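Long-range contacts in acetoin utilization protein (Exiguobacterium sibiricum, PDB 2Q04), which is probably an acetyltransferase of the GNAT family linked to acetoin utilization, its acceptor substrate unknown: residues G17-E22 and I64-G69; V25-L30 and I55-E60; Y136-D141 and I175-A180. All coordinates share one frame; numbering follows the deposited sequence.

In the fold
Contacts 1 and 2 are neighbours at one end of the acetyltransferase fold, their centres 17 Å apart, and contact 2 is nested in the chain loop that contact 1 closes. Strand 19-23 runs on into helix 27-30, and helix 45-56 into strand 62-68, so the same two chain passages build both; Ile65 of contact 1 joins them by packing CG1 on Val25 CG2 and its CG2 on Leu30 CD2, each at 3.8 Å. Contact 3 closes later in the chain, its centre about 29 Å from that of contact 2, on the opposite side of the chain's centre. It touches neither, but lies near bound 1,2-ethanediol, and the Tyr136 side chain is about 5 Å from a calcium ion.

Contact 1 of 3, residues G17-E22 and I64-G69; sequences GPVEIE and IIARQG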
ATOM      1  N   GLY A  17     -17.116 -15.372   1.436  1.00 59.24           N
ATOM      2  CA  GLY A  17     -17.479 -14.306   0.499  1.00 58.39           C
ATOM      3  C   GLY A  17     -18.904 -14.331   0.084  1.00 57.99           C
ATOM      4  O   GLY A  17     -19.686 -15.075   0.636  1.00 59.05           O
ATOM      5  N   PRO A  18     -19.251 -13.547  -0.952  1.00 56.90           N
ATOM      6  CA  PRO A  18     -18.324 -12.756  -1.776  1.00 55.98           C
ATOM      7  C   PRO A  18     -17.907 -11.429  -1.146  1.00 54.35           C
ATOM      8  O   PRO A  18     -18.623 -10.878  -0.316  1.00 53.45           O
ATOM      9  CB  PRO A  18     -19.130 -12.501  -3.068  1.00 56.71           C
ATOM     10  CG  PRO A  18     -20.548 -13.059  -2.794  1.00 56.95           C
ATOM     11  CD  PRO A  18     -20.645 -13.343  -1.353  1.00 56.45           C
ATOM     12  N   VAL A  19     -16.790 -10.896  -1.612  1.00 54.30           N
ATOM     13  CA  VAL A  19     -16.241  -9.646  -1.085  1.00 54.53           C
ATOM     14  C   VAL A  19     -16.117  -8.633  -2.210  1.00 53.98           C
ATOM     15  O   VAL A  19     -15.594  -8.944  -3.274  1.00 53.78           O
ATOM     16  CB  VAL A  19     -14.811  -9.872  -0.438  1.00 54.40           C
ATOM     17  CG1 VAL A  19     -14.272  -8.577   0.134  1.00 54.19           C
ATOM     18  CG2 VAL A  19     -14.871 -10.953   0.642  1.00 52.73           C
ATOM     19  N   GLU A  20     -16.610  -7.424  -1.977  1.00 53.86           N
ATOM     20  CA  GLU A  20     -16.547  -6.382  -2.984  1.00 54.05           C
ATOM     21  C   GLU A  20     -15.243  -5.626  -2.866  1.00 54.84           C
ATOM     22  O   GLU A  20     -14.917  -5.056  -1.801  1.00 54.46           O
ATOM     23  CB  GLU A  20     -17.734  -5.427  -2.859  1.00 53.42           C
ATOM     24  CG  GLU A  20     -19.085  -6.130  -2.758  1.00 52.93           C
ATOM     25  CD  GLU A  20     -19.259  -7.237  -3.795  1.00 51.71           C
ATOM     26  OE1 GLU A  20     -18.898  -7.022  -4.972  1.00 49.08           O
ATOM     27  OE2 GLU A  20     -19.761  -8.322  -3.427  1.00 46.81           O
ATOM     28  N   ILE A  21     -14.472  -5.656  -3.942  1.00 55.53           N
ATOM     29  CA  ILE A  21     -13.186  -4.997  -3.988  1.00 55.80           C
ATOM     30  C   ILE A  21     -13.278  -3.823  -4.932  1.00 55.50           C
ATOM     31  O   ILE A  21     -13.432  -3.996  -6.135  1.00 55.05           O
ATOM     32  CB  ILE A  21     -12.102  -5.964  -4.432  1.00 55.87           C
ATOM     33  CG1 ILE A  21     -11.999  -7.099  -3.403  1.00 57.21           C
ATOM     34  CG2 ILE A  21     -10.752  -5.237  -4.569  1.00 57.11           C
ATOM     35  CD1 ILE A  21     -11.047  -8.123  -3.746  1.00 61.23           C
ATOM     36  N   GLU A  22     -13.196  -2.616  -4.376  1.00 55.81           N
ATOM     37  CA  GLU A  22     -13.514  -1.435  -5.128  1.00 55.74           C
ATOM     38  C   GLU A  22     -12.803  -0.189  -4.611  1.00 56.31           C
ATOM     39  O   GLU A  22     -12.488  -0.079  -3.425  1.00 55.73           O
ATOM     40  CB  GLU A  22     -15.020  -1.207  -5.082  1.00 55.73           C
ATOM     41  CG  GLU A  22     -15.551  -0.947  -3.657  1.00 55.37           C
ATOM     42  CD  GLU A  22     -17.049  -0.947  -3.575  1.00 56.26           C
ATOM     43  OE1 GLU A  22     -17.691  -1.757  -4.274  1.00 58.68           O
ATOM     44  OE2 GLU A  22     -17.592  -0.168  -2.773  1.00 57.48           O
ATOM     45  N   ILE A  64      -8.649   1.944  -1.642  1.00 56.37           N
ATOM     46  CA  ILE A  64      -9.369   0.824  -2.209  1.00 56.37           C
ATOM     47  C   ILE A  64      -9.677  -0.140  -1.067  1.00 56.62           C
ATOM     48  O   ILE A  64      -8.814  -0.404  -0.216  1.00 57.00           O
ATOM     49  CB  ILE A  64      -8.533   0.103  -3.324  1.00 56.35           C
ATOM     50  CG1 ILE A  64      -8.486   0.962  -4.604  1.00 55.88           C
ATOM     51  CG2 ILE A  64      -9.132  -1.274  -3.649  1.00 56.66           C
ATOM     52  CD1 ILE A  64      -7.757   2.291  -4.446  1.00 56.86           C
ATOM     53  N   ILE A  65     -10.914  -0.642  -1.031  1.00 56.48           N
ATOM     54  CA  ILE A  65     -11.386  -1.450   0.104  1.00 56.05           C
ATOM     55  C   ILE A  65     -11.879  -2.824  -0.311  1.00 55.24           C
ATOM     56  O   ILE A  65     -12.326  -3.014  -1.431  1.00 55.73           O
ATOM     57  CB  ILE A  65     -12.531  -0.743   0.842  1.00 56.36           C
ATOM     58  CG1 ILE A  65     -13.749  -0.556  -0.098  1.00 56.24           C
ATOM     59  CG2 ILE A  65     -12.057   0.598   1.389  1.00 55.77           C
ATOM     60  CD1 ILE A  65     -14.964  -0.015   0.588  1.00 55.37           C
ATOM     61  N   ALA A  66     -11.721  -3.791   0.593  1.00 54.86           N
ATOM     62  CA  ALA A  66     -12.369  -5.091   0.474  1.00 54.61           C
ATOM     63  C   ALA A  66     -13.515  -5.065   1.457  1.00 54.67           C
ATOM     64  O   ALA A  66     -13.307  -4.874   2.656  1.00 52.77           O
ATOM     65  CB  ALA A  66     -11.415  -6.197   0.801  1.00 54.19           C
ATOM     66  N   ARG A  67     -14.731  -5.260   0.949  1.00 55.12           N
ATOM     67  CA  ARG A  67     -15.922  -4.912   1.689  1.00 55.27           C
ATOM     68  C   ARG A  67     -17.006  -6.001   1.634  1.00 55.88           C
ATOM     69  O   ARG A  67     -17.175  -6.675   0.623  1.00 55.71           O
ATOM     70  CB  ARG A  67     -16.479  -3.593   1.126  1.00 55.37           C
ATOM     71  CG  ARG A  67     -17.733  -3.113   1.772  1.00 56.03           C
ATOM     72  CD  ARG A  67     -18.238  -1.817   1.119  1.00 55.06           C
ATOM     73  NE  ARG A  67     -18.500  -1.963  -0.326  1.00 55.36           N
ATOM     74  CZ  ARG A  67     -19.554  -2.617  -0.849  1.00 53.79           C
ATOM     75  NH1 ARG A  67     -20.388  -3.281  -0.070  1.00 53.01           N
ATOM     76  NH2 ARG A  67     -19.726  -2.659  -2.161  1.00 49.02           N
ATOM     77  N   GLN A  68     -17.695  -6.183   2.763  1.00 56.37           N
ATOM     78  CA  GLN A  68     -18.896  -7.001   2.833  1.00 56.66           C
ATOM     79  C   GLN A  68     -19.965  -6.176   3.510  1.00 56.56           C
ATOM     80  O   GLN A  68     -19.865  -5.893   4.683  1.00 56.65           O
ATOM     81  CB  GLN A  68     -18.643  -8.273   3.640  1.00 56.54           C
ATOM     82  CG  GLN A  68     -18.086  -9.436   2.832  1.00 58.45           C
ATOM     83  CD  GLN A  68     -18.141 -10.764   3.597  1.00 58.24           C
ATOM     84  OE1 GLN A  68     -18.094 -10.788   4.835  1.00 60.46           O
ATOM     85  NE2 GLN A  68     -18.242 -11.870   2.859  1.00 58.20           N
ATOM     86  N   GLY A  69     -20.985  -5.775   2.755  1.00 57.05           N
ATOM     87  CA  GLY A  69     -22.010  -4.874   3.278  1.00 56.86           C
ATOM     88  C   GLY A  69     -21.386  -3.539   3.657  1.00 56.59           C
ATOM     89  O   GLY A  69     -20.637  -2.972   2.891  1.00 55.96           O
TER
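Glu20 and Arg67 face each other as an antiparallel hydrogen-bonded pair, Glu20 N giving to Arg67 O and Arg67 N to Glu20 O, both at 2.8 Å. Glu22 and Ile65 repeat the pattern, and between them Ile21 and Ala66 form the non-hydrogen-bonded pair. This is the pairing of strands 19-23 and 62-68 in the mixed sheet of a GNAT-like fold. The tight face is that of Ile21 and Ala66: Val19 CG1 lies 3.8 Å from Ala66 CB, Ile21 CG1 approaches the same methyl, and helix 112-121 packs over it through Lys115, Val119 and Ile112.

The other face is mixed. Buried Glu22 and Ile65, the latter packed on Tyr33 and Ile72, hold one end; partly exposed Glu20 and Arg67 form the solvent side, toward the loop end. Arg67 CG is anti to the backbone N (chi1 179°), and a bend at chi3 places NE. The guanidinium grips the Glu22 carboxylate side-on, from above its plane, the two planes 57° apart. Arg67 NH2 donates to Glu22 OE1 at 3.1 Å, a salt bridge. Arg67 NE reaches Glu22 OE2 at 3.2 Å. Glu20 CB sits over one guanidinium face, 3.5 Å from Arg67 NH2, while the Glu20 carboxylate turns away to Thr11 and His9. Arg67 NH1 binds Gly69 O at 3.0 Å. At the loop end, beside Gly17, Gln68 NE2 binds Pro18 O weakly, its stronger partner being Leu16 O.

All three guanidinium nitrogens are engaged, which fixes the group's rotation; the arginine probably helps to stabilise the charge of buried Glu22.

Contact 2 of 3, residues V25-L30 and I55-E60; sequences VTSQIL and IAALEE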
ATOM      1  N   VAL A  25     -12.427   4.960  -3.093  1.00 57.69           N
ATOM      2  CA  VAL A  25     -13.686   5.319  -2.430  1.00 57.48           C
ATOM      3  C   VAL A  25     -13.571   6.723  -1.844  1.00 57.13           C
ATOM      4  O   VAL A  25     -12.563   7.064  -1.232  1.00 57.11           O
ATOM      5  CB  VAL A  25     -14.007   4.316  -1.270  1.00 57.23           C
ATOM      6  CG1 VAL A  25     -15.341   4.634  -0.640  1.00 58.57           C
ATOM      7  CG2 VAL A  25     -13.975   2.866  -1.785  1.00 57.31           C
ATOM      8  N   THR A  26     -14.607   7.529  -2.020  1.00 57.20           N
ATOM      9  CA  THR A  26     -14.589   8.905  -1.521  1.00 56.99           C
ATOM     10  C   THR A  26     -14.659   8.919  -0.011  1.00 57.00           C
ATOM     11  O   THR A  26     -15.118   7.959   0.607  1.00 56.70           O
ATOM     12  CB  THR A  26     -15.763   9.721  -2.057  1.00 56.19           C
ATOM     13  OG1 THR A  26     -16.983   9.165  -1.577  1.00 56.35           O
ATOM     14  CG2 THR A  26     -15.765   9.734  -3.576  1.00 56.10           C
ATOM     15  N   SER A  27     -14.209  10.027   0.580  1.00 57.47           N
ATOM     16  CA  SER A  27     -14.250  10.212   2.029  1.00 57.61           C
ATOM     17  C   SER A  27     -15.677  10.103   2.552  1.00 57.41           C
ATOM     18  O   SER A  27     -15.932   9.418   3.551  1.00 57.11           O
ATOM     19  CB  SER A  27     -13.680  11.585   2.399  1.00 57.50           C
ATOM     20  OG  SER A  27     -12.364  11.726   1.935  1.00 59.06           O
ATOM     21  N   GLN A  28     -16.604  10.792   1.877  1.00 57.09           N
ATOM     22  CA  GLN A  28     -18.004  10.813   2.286  1.00 56.72           C
ATOM     23  C   GLN A  28     -18.549   9.404   2.441  1.00 56.27           C
ATOM     24  O   GLN A  28     -19.194   9.091   3.439  1.00 55.79           O
ATOM     25  CB  GLN A  28     -18.850  11.589   1.266  1.00 56.89           C
ATOM     26  N   ILE A  29     -18.260   8.542   1.457  1.00 55.81           N
ATOM     27  CA  ILE A  29     -18.762   7.168   1.471  1.00 55.62           C
ATOM     28  C   ILE A  29     -18.007   6.298   2.498  1.00 55.25           C
ATOM     29  O   ILE A  29     -18.615   5.489   3.191  1.00 54.49           O
ATOM     30  CB  ILE A  29     -18.694   6.502   0.042  1.00 55.95           C
ATOM     31  CG1 ILE A  29     -19.909   6.929  -0.824  1.00 57.20           C
ATOM     32  CG2 ILE A  29     -18.694   4.989   0.156  1.00 55.58           C
ATOM     33  CD1 ILE A  29     -19.773   8.282  -1.487  1.00 58.84           C
ATOM     34  N   LEU A  30     -16.687   6.479   2.591  1.00 55.80           N
ATOM     35  CA  LEU A  30     -15.863   5.718   3.571  1.00 55.80           C
ATOM     36  C   LEU A  30     -16.337   5.907   5.001  1.00 56.25           C
ATOM     37  O   LEU A  30     -16.251   4.987   5.814  1.00 56.72           O
ATOM     38  CB  LEU A  30     -14.396   6.129   3.489  1.00 55.98           C
ATOM     39  CG  LEU A  30     -13.524   5.383   2.490  1.00 57.88           C
ATOM     40  CD1 LEU A  30     -12.084   5.866   2.605  1.00 56.98           C
ATOM     41  CD2 LEU A  30     -13.606   3.863   2.710  1.00 57.26           C
ATOM     42  N   ILE A  55      -7.130  10.185   4.355  1.00 54.79           N
ATOM     43  CA  ILE A  55      -6.341   9.903   3.174  1.00 55.20           C
ATOM     44  C   ILE A  55      -7.189  10.073   1.908  1.00 55.66           C
ATOM     45  O   ILE A  55      -6.761  10.715   0.951  1.00 55.52           O
ATOM     46  CB  ILE A  55      -5.756   8.473   3.215  1.00 55.51           C
ATOM     47  CG1 ILE A  55      -4.633   8.386   4.264  1.00 54.89           C
ATOM     48  CG2 ILE A  55      -5.222   8.073   1.841  1.00 56.22           C
ATOM     49  CD1 ILE A  55      -4.155   6.948   4.553  1.00 55.07           C
ATOM     50  N   ALA A  56      -8.408   9.519   1.928  1.00 55.90           N
ATOM     51  CA  ALA A  56      -9.324   9.613   0.786  1.00 55.22           C
ATOM     52  C   ALA A  56      -9.613  11.060   0.417  1.00 54.72           C
ATOM     53  O   ALA A  56      -9.873  11.367  -0.743  1.00 54.58           O
ATOM     54  CB  ALA A  56     -10.601   8.898   1.092  1.00 55.62           C
ATOM     55  N   ALA A  57      -9.568  11.946   1.413  1.00 54.80           N
ATOM     56  CA  ALA A  57      -9.850  13.370   1.208  1.00 55.20           C
ATOM     57  C   ALA A  57      -8.684  14.125   0.547  1.00 55.59           C
ATOM     58  O   ALA A  57      -8.844  15.268   0.134  1.00 56.21           O
ATOM     59  CB  ALA A  57     -10.208  14.027   2.536  1.00 55.15           C
ATOM     60  N   LEU A  58      -7.512  13.503   0.484  1.00 55.97           N
ATOM     61  CA  LEU A  58      -6.346  14.149  -0.122  1.00 56.28           C
ATOM     62  C   LEU A  58      -6.468  14.205  -1.640  1.00 56.56           C
ATOM     63  O   LEU A  58      -7.061  13.308  -2.264  1.00 56.18           O
ATOM     64  CB  LEU A  58      -5.065  13.413   0.257  1.00 56.65           C
ATOM     65  CG  LEU A  58      -4.678  13.443   1.733  1.00 56.42           C
ATOM     66  CD1 LEU A  58      -3.534  12.458   1.992  1.00 55.48           C
ATOM     67  CD2 LEU A  58      -4.294  14.866   2.173  1.00 55.34           C
ATOM     68  N   GLU A  59      -5.851  15.228  -2.231  1.00 56.71           N
ATOM     69  CA  GLU A  59      -5.866  15.418  -3.674  1.00 56.79           C
ATOM     70  C   GLU A  59      -5.388  14.155  -4.400  1.00 56.36           C
ATOM     71  O   GLU A  59      -6.035  13.687  -5.329  1.00 56.36           O
ATOM     72  CB  GLU A  59      -4.975  16.609  -4.055  1.00 57.20           C
ATOM     73  CG  GLU A  59      -5.215  17.141  -5.468  1.00 59.45           C
ATOM     74  N   GLU A  60      -4.274  13.593  -3.938  1.00 56.01           N
ATOM     75  CA  GLU A  60      -3.696  12.399  -4.566  1.00 55.85           C
ATOM     76  C   GLU A  60      -4.156  11.083  -3.888  1.00 55.64           C
ATOM     77  O   GLU A  60      -3.936   9.985  -4.423  1.00 54.24           O
ATOM     78  CB  GLU A  60      -2.157  12.484  -4.557  1.00 55.88           C
ATOM     79  CG  GLU A  60      -1.474  12.027  -3.232  1.00 56.06           C
ATOM     80  CD  GLU A  60      -1.637  13.028  -2.072  1.00 57.04           C
ATOM     81  OE1 GLU A  60      -2.188  14.141  -2.288  1.00 55.76           O
ATOM     82  OE2 GLU A  60      -1.195  12.699  -0.950  1.00 56.40           O
TER
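Ser27 and Ala56 bring the backbones to 5.1 Å between their CA atoms, where the start of the short helix 27-30 comes up against the last part of helix 45-56. The Ala56 methyl sits at the middle of the contact. It points at the other segment, and there Ala56 CB is met by Ser27 OG at 3.4 Å and by the backbone oxygen of Val25. The branch Leu30 CD1 adds an apolar contact, 3.7 Å from Ala56 CB.

Ser27 carries the polar part. Its OG is anti to the carbonyl carbon (chi1 -58°), which swings it across toward the neighbouring backbone. There Ser27 OG lies close to Ala57, 3.2 Å from CB and 2.9 Å from N, although the angle to that nitrogen is too poor for a hydrogen bond. The hydroxyl is instead hydrogen-bonded to Val53 O, a carbonyl of helix 45-56 two residues before Ile55, and in this way ties the two chain passages together.

On its own side, helix 27-30 is started by Thr26 at the N-cap, whose OG1 accepts a weak bond from Ile29 N at 3.4 Å. The first turn is closed by Leu30 N on Thr26 O at 2.9 Å. Deeper in, Leu30 also packs on Ile63, Ile65 and Ile72, while Val25 is joined to Ile63 through its backbone, so the contact borders the sheet.

It packs together the two helices of the excursion between strands 19-23 and 62-68, and this strand-helix-helix-strand order is consistent with the beta1-alpha1-alpha2-beta2 unit of GNAT folds.

Contact 3 of 3, residues Y136-D141 and I175-A180; sequences YYWHWD and IASHPA. With EDO (1,2-ethanediol), chain J.
Tyr136 and Ile175 meet with side chains crossing at about a right angle, Tyr136 CE1 lying 3.8 Å from Ile175 CG1. Next to them, Tyr137 CD2 stands over one face of the His178 imidazole, 4.2 Å from His178 CD2, with the two ring planes inclined by 38°. His178 CG, anti to the backbone N (chi1 -165°), sets the base of that ring. Ser177 OG lies at the edge of the Trp138 ring, by CZ3, near the ring plane. Trp140 CH2 comes 3.5 Å from Ala180 O, the oxygen lying near the indole plane.

A second shell sets these groups in place. Ala180 N donates to His178 ND1 at 3.1 Å, close to the imidazole plane, and this helps to hold the imidazole in its orientation; Trp150 lies against the same ring. The indole of Trp140 is held by the hydrogen bond from NE1 to Glu135 OE1 and stacks on Tyr152, while Ala180 O is held by Arg153 NH1. Ser177 OG is hydrogen-bonded to Glu174 O, and Tyr137 N to Asn181 OD1. A 1,2-ethanediol, probably from the crystallisation liquor, donates from O2 to His139 O at 3.1 Å and is also hydrogen-bonded to Glu135 OE1.

The contact thus joins the loop that follows strand 130-135 to the turn between helix 173-176 and strand 182-187, the antiparallel neighbour of 130-135, with helix 149-162 packing on Trp140 and Ala180.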
ATOM      1  N   TYR A 136       7.818  -3.143   7.349  1.00 55.77           N
ATOM      2  CA  TYR A 136       8.656  -3.388   8.506  1.00 55.32           C
ATOM      3  C   TYR A 136       8.082  -4.524   9.350  1.00 55.27           C
ATOM      4  O   TYR A 136       6.883  -4.547   9.632  1.00 55.23           O
ATOM      5  CB  TYR A 136       8.740  -2.138   9.359  1.00 56.39           C
ATOM      6  CG  TYR A 136       9.147  -0.902   8.604  1.00 56.59           C
ATOM      7  CD1 TYR A 136      10.467  -0.457   8.618  1.00 57.93           C
ATOM      8  CD2 TYR A 136       8.213  -0.156   7.903  1.00 57.24           C
ATOM      9  CE1 TYR A 136      10.846   0.703   7.940  1.00 58.99           C
ATOM     10  CE2 TYR A 136       8.583   1.001   7.211  1.00 57.91           C
ATOM     11  CZ  TYR A 136       9.900   1.424   7.242  1.00 58.60           C
ATOM     12  OH  TYR A 136      10.264   2.567   6.587  1.00 60.44           O
ATOM     13  N   TYR A 137       8.960  -5.401   9.846  1.00 54.83           N
ATOM     14  CA  TYR A 137       8.527  -6.601  10.595  1.00 54.66           C
ATOM     15  C   TYR A 137       7.607  -6.247  11.789  1.00 55.12           C
ATOM     16  O   TYR A 137       6.756  -7.056  12.190  1.00 54.61           O
ATOM     17  CB  TYR A 137       9.750  -7.394  11.112  1.00 54.51           C
ATOM     18  CG  TYR A 137      10.218  -6.945  12.489  1.00 55.32           C
ATOM     19  CD1 TYR A 137       9.537  -7.350  13.644  1.00 55.90           C
ATOM     20  CD2 TYR A 137      11.302  -6.086  12.637  1.00 52.73           C
ATOM     21  CE1 TYR A 137       9.928  -6.918  14.898  1.00 56.17           C
ATOM     22  CE2 TYR A 137      11.717  -5.662  13.904  1.00 54.50           C
ATOM     23  CZ  TYR A 137      11.011  -6.065  15.025  1.00 55.40           C
ATOM     24  OH  TYR A 137      11.394  -5.635  16.283  1.00 56.77           O
ATOM     25  N   TRP A 138       7.799  -5.052  12.362  1.00 55.65           N
ATOM     26  CA  TRP A 138       7.094  -4.664  13.611  1.00 55.88           C
ATOM     27  C   TRP A 138       5.598  -4.247  13.426  1.00 55.13           C
ATOM     28  O   TRP A 138       4.942  -3.841  14.391  1.00 54.02           O
ATOM     29  CB  TRP A 138       7.882  -3.567  14.376  1.00 56.69           C
ATOM     30  CG  TRP A 138       8.271  -2.354  13.539  1.00 57.82           C
ATOM     31  CD1 TRP A 138       7.449  -1.358  13.114  1.00 60.60           C
ATOM     32  CD2 TRP A 138       9.593  -1.996  13.100  1.00 57.23           C
ATOM     33  NE1 TRP A 138       8.163  -0.423  12.401  1.00 61.86           N
ATOM     34  CE2 TRP A 138       9.486  -0.786  12.394  1.00 62.03           C
ATOM     35  CE3 TRP A 138      10.847  -2.597  13.214  1.00 60.36           C
ATOM     36  CZ2 TRP A 138      10.594  -0.159  11.804  1.00 61.73           C
ATOM     37  CZ3 TRP A 138      11.956  -1.968  12.624  1.00 59.54           C
ATOM     38  CH2 TRP A 138      11.817  -0.771  11.937  1.00 60.51           C
ATOM     39  N   HIS A 139       5.092  -4.357  12.191  0.50 54.70           N
ATOM     40  CA  HIS A 139       3.684  -4.088  11.903  0.50 54.76           C
ATOM     41  C   HIS A 139       2.964  -5.358  11.407  0.50 54.79           C
ATOM     42  O   HIS A 139       1.777  -5.319  11.093  0.50 54.99           O
ATOM     43  CB  HIS A 139       3.554  -2.974  10.850  0.50 54.59           C
ATOM     44  CG  HIS A 139       4.131  -1.657  11.281  0.50 53.10           C
ATOM     45  ND1 HIS A 139       4.997  -0.931  10.494  0.50 50.39           N
ATOM     46  CD2 HIS A 139       3.971  -0.943  12.421  0.50 49.80           C
ATOM     47  CE1 HIS A 139       5.337   0.178  11.126  0.50 47.75           C
ATOM     48  NE2 HIS A 139       4.730   0.193  12.298  0.50 45.93           N
ATOM     49  N   TRP A 140       3.677  -6.485  11.402  1.00 54.86           N
ATOM     50  CA  TRP A 140       3.145  -7.736  10.855  1.00 55.43           C
ATOM     51  C   TRP A 140       2.484  -8.562  11.951  1.00 56.12           C
ATOM     52  O   TRP A 140       2.993  -8.648  13.055  1.00 55.60           O
ATOM     53  CB  TRP A 140       4.261  -8.553  10.192  1.00 54.74           C
ATOM     54  CG  TRP A 140       4.937  -7.842   9.055  1.00 55.22           C
ATOM     55  CD1 TRP A 140       4.451  -6.772   8.342  1.00 56.39           C
ATOM     56  CD2 TRP A 140       6.151  -8.232   8.400  1.00 56.29           C
ATOM     57  NE1 TRP A 140       5.329  -6.428   7.346  1.00 51.91           N
ATOM     58  CE2 TRP A 140       6.375  -7.310   7.349  1.00 53.87           C
ATOM     59  CE3 TRP A 140       7.092  -9.251   8.619  1.00 56.82           C
ATOM     60  CZ2 TRP A 140       7.505  -7.373   6.520  1.00 56.41           C
ATOM     61  CZ3 TRP A 140       8.219  -9.312   7.790  1.00 55.96           C
ATOM     62  CH2 TRP A 140       8.406  -8.385   6.749  1.00 56.32           C
ATOM     63  N   ASP A 141       1.336  -9.171  11.625  1.00 58.05           N
ATOM     64  CA  ASP A 141       0.594  -9.997  12.584  1.00 58.39           C
ATOM     65  C   ASP A 141       1.057 -11.440  12.510  1.00 59.25           C
ATOM     66  O   ASP A 141       0.314 -12.324  12.095  1.00 59.73           O
ATOM     67  CB  ASP A 141      -0.911  -9.915  12.312  1.00 58.27           C
ATOM     68  CG  ASP A 141      -1.744 -10.583  13.407  1.00 59.23           C
ATOM     69  OD1 ASP A 141      -1.197 -10.849  14.516  1.00 55.97           O
ATOM     70  OD2 ASP A 141      -2.942 -10.830  13.165  1.00 63.53           O
ATOM     71  N   ILE A 175      14.924   0.570   7.301  1.00 57.07           N
ATOM     72  CA  ILE A 175      14.758  -0.638   6.514  1.00 57.35           C
ATOM     73  C   ILE A 175      15.970  -1.554   6.641  1.00 57.05           C
ATOM     74  O   ILE A 175      15.825  -2.757   6.846  1.00 56.72           O
ATOM     75  CB  ILE A 175      14.512  -0.310   5.042  1.00 58.01           C
ATOM     76  CG1 ILE A 175      13.092   0.216   4.867  1.00 58.27           C
ATOM     77  CG2 ILE A 175      14.722  -1.556   4.171  1.00 59.82           C
ATOM     78  CD1 ILE A 175      12.823   0.754   3.529  1.00 62.37           C
ATOM     79  N   ALA A 176      17.166  -0.964   6.581  1.00 56.78           N
ATOM     80  CA  ALA A 176      18.400  -1.725   6.637  1.00 56.30           C
ATOM     81  C   ALA A 176      18.598  -2.414   7.986  1.00 56.33           C
ATOM     82  O   ALA A 176      19.370  -3.368   8.091  1.00 56.50           O
ATOM     83  CB  ALA A 176      19.581  -0.823   6.336  1.00 56.35           C
ATOM     84  N   SER A 177      17.898  -1.934   9.016  1.00 56.13           N
ATOM     85  CA  SER A 177      18.115  -2.416  10.395  1.00 56.07           C
ATOM     86  C   SER A 177      17.799  -3.914  10.569  1.00 56.55           C
ATOM     87  O   SER A 177      18.204  -4.529  11.554  1.00 56.74           O
ATOM     88  CB  SER A 177      17.255  -1.624  11.372  1.00 55.51           C
ATOM     89  OG  SER A 177      15.910  -2.071  11.341  1.00 54.05           O
ATOM     90  N   HIS A 178      17.024  -4.467   9.647  1.00 56.74           N
ATOM     91  CA  HIS A 178      16.614  -5.888   9.711  1.00 56.27           C
ATOM     92  C   HIS A 178      16.366  -6.390   8.274  1.00 56.12           C
ATOM     93  O   HIS A 178      15.565  -5.815   7.562  1.00 56.27           O
ATOM     94  CB  HIS A 178      15.293  -6.024  10.544  1.00 55.65           C
ATOM     95  CG  HIS A 178      14.970  -7.440  10.973  1.00 53.51           C
ATOM     96  ND1 HIS A 178      14.501  -8.399  10.100  1.00 49.64           N
ATOM     97  CD2 HIS A 178      14.980  -8.024  12.198  1.00 50.69           C
ATOM     98  CE1 HIS A 178      14.283  -9.523  10.759  1.00 49.46           C
ATOM     99  NE2 HIS A 178      14.563  -9.320  12.033  1.00 48.43           N
ATOM    100  N   PRO A 179      17.079  -7.468   7.851  1.00 56.08           N
ATOM    101  CA  PRO A 179      16.961  -7.974   6.478  1.00 56.27           C
ATOM    102  C   PRO A 179      15.526  -8.320   6.044  1.00 56.44           C
ATOM    103  O   PRO A 179      15.243  -8.357   4.856  1.00 56.38           O
ATOM    104  CB  PRO A 179      17.806  -9.236   6.493  1.00 56.31           C
ATOM    105  CG  PRO A 179      18.734  -9.061   7.557  1.00 56.71           C
ATOM    106  CD  PRO A 179      18.090  -8.209   8.604  1.00 56.57           C
ATOM    107  N   ALA A 180      14.655  -8.618   6.999  1.00 56.45           N
ATOM    108  CA  ALA A 180      13.267  -8.946   6.676  1.00 56.49           C
ATOM    109  C   ALA A 180      12.508  -7.716   6.154  1.00 56.49           C
ATOM    110  O   ALA A 180      11.597  -7.841   5.316  1.00 55.78           O
ATOM    111  CB  ALA A 180      12.559  -9.528   7.875  1.00 56.26           C
TER
HETATM  112  C1  EDO J 214       1.017  -6.378   7.005  1.00 80.42           C
HETATM  113  O1  EDO J 214       1.895  -6.530   5.866  1.00 76.23           O
HETATM  114  C2  EDO J 214       0.603  -4.929   7.163  1.00 79.86           C
HETATM  115  O2  EDO J 214       0.142  -4.703   8.493  1.00 81.33           O